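Local coordinates for glyoxalase family protein (Bacillus cereus, PDB 1ZSW) that is of unknown function but binds a zinc ion and belongs to the glyoxalase family of metal-binding proteins, at residues A195-T199 with E200-Y204; L257-W260 with E261-K265. All coordinates share one frame; numbering follows the deposited sequence.

Contact 1 of 2, residues A195-T199 with E200-Y204; sequences ASTLT and EIFGY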
ATOM      1  N   ALA A 195      -0.675  -8.676 -16.627  1.00 20.67           N
ATOM      2  CA  ALA A 195      -1.598  -9.772 -16.358  1.00 21.55           C
ATOM      3  C   ALA A 195      -0.876 -11.092 -16.202  1.00 22.39           C
ATOM      4  O   ALA A 195      -1.192 -11.840 -15.282  1.00 24.00           O
ATOM      5  CB  ALA A 195      -2.655  -9.870 -17.481  1.00 23.04           C
ATOM      6  N   SER A 196       0.078 -11.389 -17.099  1.00 22.50           N
ATOM      7  CA  SER A 196       0.852 -12.622 -17.033  1.00 23.92           C
ATOM      8  C   SER A 196       1.640 -12.716 -15.734  1.00 23.15           C
ATOM      9  O   SER A 196       1.680 -13.748 -15.086  1.00 23.90           O
ATOM     10  CB  SER A 196       1.807 -12.688 -18.234  1.00 24.40           C
ATOM     11  OG  SER A 196       2.621 -13.862 -18.161  1.00 34.24           O
ATOM     12  N   THR A 197       2.255 -11.614 -15.308  1.00 20.58           N
ATOM     13  CA  THR A 197       2.952 -11.621 -14.027  1.00 20.07           C
ATOM     14  C   THR A 197       2.051 -12.021 -12.847  1.00 19.26           C
ATOM     15  O   THR A 197       2.399 -12.902 -12.015  1.00 21.33           O
ATOM     16  CB  THR A 197       3.640 -10.227 -13.773  1.00 20.04           C
ATOM     17  OG1 THR A 197       4.672 -10.052 -14.754  1.00 23.73           O
ATOM     18  CG2 THR A 197       4.253 -10.155 -12.355  1.00 22.00           C
ATOM     19  N   LEU A 198       0.898 -11.362 -12.777  1.00 19.58           N
ATOM     20  CA  LEU A 198      -0.018 -11.551 -11.687  1.00 18.30           C
ATOM     21  C   LEU A 198      -0.615 -12.944 -11.704  1.00 18.78           C
ATOM     22  O   LEU A 198      -0.673 -13.564 -10.660  1.00 21.78           O
ATOM     23  CB  LEU A 198      -1.135 -10.493 -11.704  1.00 17.80           C
ATOM     24  CG  LEU A 198      -0.658  -9.045 -11.520  1.00 20.29           C
ATOM     25  CD1 LEU A 198      -1.857  -8.131 -11.524  1.00 19.05           C
ATOM     26  CD2 LEU A 198       0.087  -8.872 -10.194  1.00 19.65           C
ATOM     27  N   THR A 199      -1.022 -13.432 -12.878  1.00 22.63           N
ATOM     28  CA  THR A 199      -1.706 -14.733 -12.884  1.00 22.63           C
ATOM     29  C   THR A 199      -0.759 -15.899 -12.963  1.00 23.55           C
ATOM     30  O   THR A 199      -0.977 -16.898 -12.274  1.00 24.92           O
ATOM     31  CB  THR A 199      -2.729 -14.849 -14.044  1.00 21.70           C
ATOM     32  OG1 THR A 199      -2.036 -14.682 -15.299  1.00 26.42           O
ATOM     33  CG2 THR A 199      -3.799 -13.805 -13.902  1.00 26.93           C
ATOM     34  N   GLU A 200       0.260 -15.802 -13.812  1.00 24.22           N
ATOM     35  CA  GLU A 200       1.175 -16.937 -14.028  1.00 26.86           C
ATOM     36  C   GLU A 200       2.215 -17.118 -12.955  1.00 26.22           C
ATOM     37  O   GLU A 200       2.578 -18.263 -12.619  1.00 29.54           O
ATOM     38  CB  GLU A 200       1.843 -16.857 -15.390  1.00 25.95           C
ATOM     39  CG  GLU A 200       0.845 -16.750 -16.524  1.00 34.92           C
ATOM     40  CD  GLU A 200       1.510 -16.566 -17.867  1.00 44.95           C
ATOM     41  OE1 GLU A 200       2.749 -16.748 -17.940  1.00 47.35           O
ATOM     42  OE2 GLU A 200       0.804 -16.216 -18.839  1.00 49.72           O
ATOM     43  N   ILE A 201       2.714 -16.015 -12.391  1.00 22.51           N
ATOM     44  CA  ILE A 201       3.664 -16.175 -11.300  1.00 22.89           C
ATOM     45  C   ILE A 201       2.934 -16.244  -9.972  1.00 23.48           C
ATOM     46  O   ILE A 201       3.063 -17.201  -9.225  1.00 22.67           O
ATOM     47  CB  ILE A 201       4.697 -15.016 -11.214  1.00 23.23           C
ATOM     48  CG1 ILE A 201       5.394 -14.792 -12.554  1.00 26.65           C
ATOM     49  CG2 ILE A 201       5.660 -15.296 -10.033  1.00 22.12           C
ATOM     50  CD1 ILE A 201       6.425 -13.622 -12.529  1.00 25.45           C
ATOM     51  N   PHE A 202       2.132 -15.226  -9.703  1.00 21.64           N
ATOM     52  CA  PHE A 202       1.570 -15.066  -8.377  1.00 21.29           C
ATOM     53  C   PHE A 202       0.245 -15.751  -8.102  1.00 22.54           C
ATOM     54  O   PHE A 202      -0.213 -15.779  -6.965  1.00 22.62           O
ATOM     55  CB  PHE A 202       1.549 -13.585  -8.003  1.00 21.96           C
ATOM     56  CG  PHE A 202       2.953 -13.015  -7.786  1.00 19.67           C
ATOM     57  CD1 PHE A 202       3.544 -12.238  -8.757  1.00 23.39           C
ATOM     58  CD2 PHE A 202       3.681 -13.369  -6.650  1.00 23.51           C
ATOM     59  CE1 PHE A 202       4.867 -11.739  -8.580  1.00 21.57           C
ATOM     60  CE2 PHE A 202       4.980 -12.890  -6.452  1.00 23.18           C
ATOM     61  CZ  PHE A 202       5.572 -12.088  -7.415  1.00 22.28           C
ATOM     62  N   GLY A 203      -0.342 -16.311  -9.151  1.00 22.60           N
ATOM     63  CA  GLY A 203      -1.622 -17.037  -9.010  1.00 23.88           C
ATOM     64  C   GLY A 203      -2.823 -16.175  -8.676  1.00 23.60           C
ATOM     65  O   GLY A 203      -3.759 -16.660  -8.041  1.00 24.74           O
ATOM     66  N   TYR A 204      -2.803 -14.891  -9.060  1.00 20.79           N
ATOM     67  CA  TYR A 204      -3.956 -14.023  -8.883  1.00 20.71           C
ATOM     68  C   TYR A 204      -5.061 -14.515  -9.794  1.00 23.25           C
ATOM     69  O   TYR A 204      -4.808 -15.100 -10.873  1.00 23.51           O
ATOM     70  CB  TYR A 204      -3.641 -12.559  -9.226  1.00 19.21           C
ATOM     71  CG  TYR A 204      -2.901 -11.801  -8.152  1.00 20.07           C
ATOM     72  CD1 TYR A 204      -1.748 -12.305  -7.600  1.00 23.63           C
ATOM     73  CD2 TYR A 204      -3.365 -10.590  -7.715  1.00 19.20           C
ATOM     74  CE1 TYR A 204      -1.048 -11.573  -6.625  1.00 24.63           C
ATOM     75  CE2 TYR A 204      -2.673  -9.831  -6.736  1.00 19.99           C
ATOM     76  CZ  TYR A 204      -1.537 -10.340  -6.208  1.00 20.56           C
ATOM     77  OH  TYR A 204      -0.883  -9.617  -5.238  1.00 19.37           O
TER
HETATM   78  O   HOH W   1      -3.773 -17.585 -11.543  1.00 34.15           O
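E200 runs back along the helix toward S196, one turn earlier. Its CB lies 3.1 Å from S196 O, whose carbonyl also accepts a hydrogen bond from E200 N. With chi1 at -55°, CG turns away from E200's own carbonyl and stays close to that same S196 oxygen. From there the side chain runs straight out and brings the carboxylate to the serine hydroxyl. E200 OE1 ends 2.9 Å from S196 OG, with OE2 at nearly the same range. S196 meets it because OG points opposite its own backbone N (chi1 177°).

This is the C-terminal end of helix 191-201, the helix that follows the first strand of a beta-alpha-beta-beta-beta module of the glyoxalase fold. The last turn, at 197-199, widens to pi type. T197 O takes two donors: F202 N, in the carbonyl plane at 3.3 Å, and I201 N, which comes from above that plane. G203 is the first residue to leave helical phi/psi, with positive phi. Y204 N closes a longer loop onto L198 O at 3.0 Å, fairly straight at 164°.

T197 lies alongside I201 and F202, its CG2 4.1 Å from I201 CD1 and near F202 CE1. I201 CG2 covers the centre of one face of the F202 ring, 3.8 Å above its plane. L198 CB packs on Y204 CB, and both residues touch F216 of strand 213-217. A water donates hydrogen bonds to T199 O and to Y204 O, the latter at 2.8 Å.

Contact 2 of 2, residues L257-W260 with E261-K265; sequences LAYW and EEQVK
The backbone N atoms of E261, E262, Q263 and V264 bond in regular alpha-helical order to the O atoms of L257, A258, Y259 and W260. The E262 bond is the straightest, at 167°.

Q263 makes the main side-chain contact. Its CG lies over one face of the Y259 ring, 3.8 Å from the ring centroid, as a CH-pi contact. With chi1 at -57° and a second bend at chi2, the side chain folds back over the ring. The amide lies nearly flat to it, with 14° between the planes. Q263 CG also comes 4.0 Å from W260 CE3, but here the amide stands almost upright to the indole.

The two aromatic neighbours meet as well. Y259 CE1 sits 3.4 Å above the plane of the W260 ring, toward its rim. W260 CE2 lies in plane at the edge of the Y259 ring.

Y259 OH is hydrogen-bonded to M25 N, so the ring is held from its far end too. V264 CG2 comes within 3.2 Å of W260 O. E261 CB lies near A258 O, while its OE2 bonds to S271 OG beyond the helix.

L257, W260 and V264 face strands 244-251, 280-286 and 292-300, the packing of a helix on the curved sheet of a beta-alpha-beta-beta-beta module of the glyoxalase fold.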
ATOM      1  N   LEU A 257       8.732 -16.140   1.567  1.00 19.53           N
ATOM      2  CA  LEU A 257       9.500 -15.069   0.903  1.00 21.08           C
ATOM      3  C   LEU A 257      10.616 -15.671   0.031  1.00 20.68           C
ATOM      4  O   LEU A 257      10.801 -15.296  -1.119  1.00 19.51           O
ATOM      5  CB  LEU A 257      10.061 -14.094   1.936  1.00 20.47           C
ATOM      6  CG  LEU A 257      10.880 -12.935   1.369  1.00 19.71           C
ATOM      7  CD1 LEU A 257       9.940 -12.057   0.550  1.00 19.80           C
ATOM      8  CD2 LEU A 257      11.446 -12.086   2.497  1.00 20.61           C
ATOM      9  N   ALA A 258      11.339 -16.660   0.568  1.00 22.09           N
ATOM     10  CA  ALA A 258      12.383 -17.314  -0.234  1.00 23.28           C
ATOM     11  C   ALA A 258      11.843 -18.032  -1.475  1.00 20.44           C
ATOM     12  O   ALA A 258      12.458 -18.001  -2.531  1.00 20.60           O
ATOM     13  CB  ALA A 258      13.191 -18.293   0.624  1.00 25.24           C
ATOM     14  N   TYR A 259      10.670 -18.653  -1.332  1.00 21.82           N
ATOM     15  CA  TYR A 259      10.002 -19.280  -2.452  1.00 21.41           C
ATOM     16  C   TYR A 259       9.722 -18.270  -3.558  1.00 20.50           C
ATOM     17  O   TYR A 259      10.047 -18.502  -4.719  1.00 20.59           O
ATOM     18  CB  TYR A 259       8.709 -19.962  -2.003  1.00 22.20           C
ATOM     19  CG  TYR A 259       7.811 -20.318  -3.167  1.00 23.33           C
ATOM     20  CD1 TYR A 259       6.777 -19.460  -3.554  1.00 24.02           C
ATOM     21  CD2 TYR A 259       8.001 -21.493  -3.897  1.00 24.39           C
ATOM     22  CE1 TYR A 259       5.946 -19.732  -4.630  1.00 24.11           C
ATOM     23  CE2 TYR A 259       7.160 -21.792  -5.003  1.00 25.09           C
ATOM     24  CZ  TYR A 259       6.120 -20.917  -5.351  1.00 24.80           C
ATOM     25  OH  TYR A 259       5.288 -21.180  -6.434  1.00 25.44           O
ATOM     26  N   TRP A 260       9.181 -17.111  -3.178  1.00 19.40           N
ATOM     27  CA  TRP A 260       8.858 -16.087  -4.166  1.00 19.16           C
ATOM     28  C   TRP A 260      10.091 -15.471  -4.795  1.00 18.12           C
ATOM     29  O   TRP A 260      10.067 -15.156  -5.963  1.00 19.91           O
ATOM     30  CB  TRP A 260       7.934 -15.012  -3.570  1.00 19.76           C
ATOM     31  CG  TRP A 260       6.539 -15.536  -3.310  1.00 20.55           C
ATOM     32  CD1 TRP A 260       5.933 -15.677  -2.107  1.00 20.12           C
ATOM     33  CD2 TRP A 260       5.619 -16.044  -4.294  1.00 19.65           C
ATOM     34  NE1 TRP A 260       4.666 -16.227  -2.268  1.00 22.05           N
ATOM     35  CE2 TRP A 260       4.455 -16.467  -3.599  1.00 21.53           C
ATOM     36  CE3 TRP A 260       5.685 -16.226  -5.672  1.00 20.17           C
ATOM     37  CZ2 TRP A 260       3.342 -17.024  -4.260  1.00 22.89           C
ATOM     38  CZ3 TRP A 260       4.563 -16.767  -6.344  1.00 21.73           C
ATOM     39  CH2 TRP A 260       3.420 -17.182  -5.612  1.00 20.86           C
ATOM     40  N   GLU A 261      11.165 -15.333  -4.022  1.00 19.65           N
ATOM     41  CA  GLU A 261      12.411 -14.863  -4.601  1.00 19.99           C
ATOM     42  C   GLU A 261      12.853 -15.766  -5.725  1.00 22.02           C
ATOM     43  O   GLU A 261      13.203 -15.303  -6.791  1.00 20.61           O
ATOM     44  CB  GLU A 261      13.530 -14.736  -3.593  1.00 22.24           C
ATOM     45  CG  GLU A 261      14.750 -14.182  -4.305  1.00 24.51           C
ATOM     46  CD  GLU A 261      15.814 -13.703  -3.370  1.00 30.46           C
ATOM     47  OE1 GLU A 261      16.023 -14.341  -2.318  1.00 32.09           O
ATOM     48  OE2 GLU A 261      16.420 -12.668  -3.707  1.00 34.13           O
ATOM     49  N   GLU A 262      12.793 -17.076  -5.484  1.00 21.04           N
ATOM     50  CA  GLU A 262      13.089 -18.040  -6.540  1.00 23.61           C
ATOM     51  C   GLU A 262      12.175 -17.920  -7.766  1.00 21.17           C
ATOM     52  O   GLU A 262      12.642 -17.917  -8.904  1.00 21.37           O
ATOM     53  CB  GLU A 262      13.015 -19.441  -5.963  1.00 23.93           C
ATOM     54  CG  GLU A 262      13.335 -20.516  -6.954  1.00 33.01           C
ATOM     55  CD  GLU A 262      14.822 -20.654  -7.262  1.00 43.98           C
ATOM     56  OE1 GLU A 262      15.648 -19.856  -6.725  1.00 42.81           O
ATOM     57  OE2 GLU A 262      15.151 -21.588  -8.053  1.00 42.37           O
ATOM     58  N   GLN A 263      10.866 -17.804  -7.559  1.00 21.41           N
ATOM     59  CA  GLN A 263       9.958 -17.622  -8.691  1.00 21.93           C
ATOM     60  C   GLN A 263      10.224 -16.392  -9.549  1.00 22.59           C
ATOM     61  O   GLN A 263      10.159 -16.439 -10.785  1.00 24.18           O
ATOM     62  CB  GLN A 263       8.494 -17.619  -8.201  1.00 22.98           C
ATOM     63  CG  GLN A 263       8.120 -18.883  -7.437  1.00 24.81           C
ATOM     64  CD  GLN A 263       8.341 -20.146  -8.273  1.00 32.10           C
ATOM     65  OE1 GLN A 263       9.068 -21.058  -7.873  1.00 35.67           O
ATOM     66  NE2 GLN A 263       7.715 -20.196  -9.431  1.00 32.67           N
ATOM     67  N   VAL A 264      10.525 -15.284  -8.881  1.00 21.69           N
ATOM     68  CA  VAL A 264      10.825 -14.026  -9.538  1.00 24.01           C
ATOM     69  C   VAL A 264      12.085 -14.142 -10.392  1.00 24.15           C
ATOM     70  O   VAL A 264      12.095 -13.724 -11.542  1.00 25.19           O
ATOM     71  CB  VAL A 264      10.941 -12.925  -8.478  1.00 23.83           C
ATOM     72  CG1 VAL A 264      11.606 -11.682  -9.011  1.00 30.13           C
ATOM     73  CG2 VAL A 264       9.513 -12.672  -7.920  1.00 26.95           C
ATOM     74  N   LYS A 265      13.104 -14.767  -9.834  1.00 24.12           N
ATOM     75  CA  LYS A 265      14.373 -14.973 -10.546  1.00 26.42           C
ATOM     76  C   LYS A 265      14.180 -15.853 -11.787  1.00 26.07           C
ATOM     77  O   LYS A 265      14.745 -15.592 -12.856  1.00 25.77           O
ATOM     78  CB  LYS A 265      15.384 -15.632  -9.609  1.00 25.00           C
ATOM     79  CG  LYS A 265      16.022 -14.705  -8.598  1.00 31.30           C
ATOM     80  CD  LYS A 265      17.262 -15.363  -7.985  1.00 33.04           C
ATOM     81  CE  LYS A 265      17.921 -14.414  -7.020  1.00 37.64           C
ATOM     82  NZ  LYS A 265      18.993 -15.059  -6.201  1.00 40.34           N
TER

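Overall arrangement
Contact 1 and contact 2 belong to successive helices, 191-201 and 254-266, and their centres are 14 Å apart. They meet directly. The rings of F202 and W260 touch at about 35° between planes, with F202 CE2 3.5 Å from W260 CE3. F202 CZ also packs on V264 CG2 at 4.0 Å, and I201 reaches both W260 and Q263. The zinc ion is bound by H33, H246 and E294. Contact 2 comes nearer to the metal ligand E294: the L257 side chain is about 7 Å from that of E294 and about 11 Å from the zinc ion, whereas in contact 1 the F202 side chain is about 10 Å from that of E294.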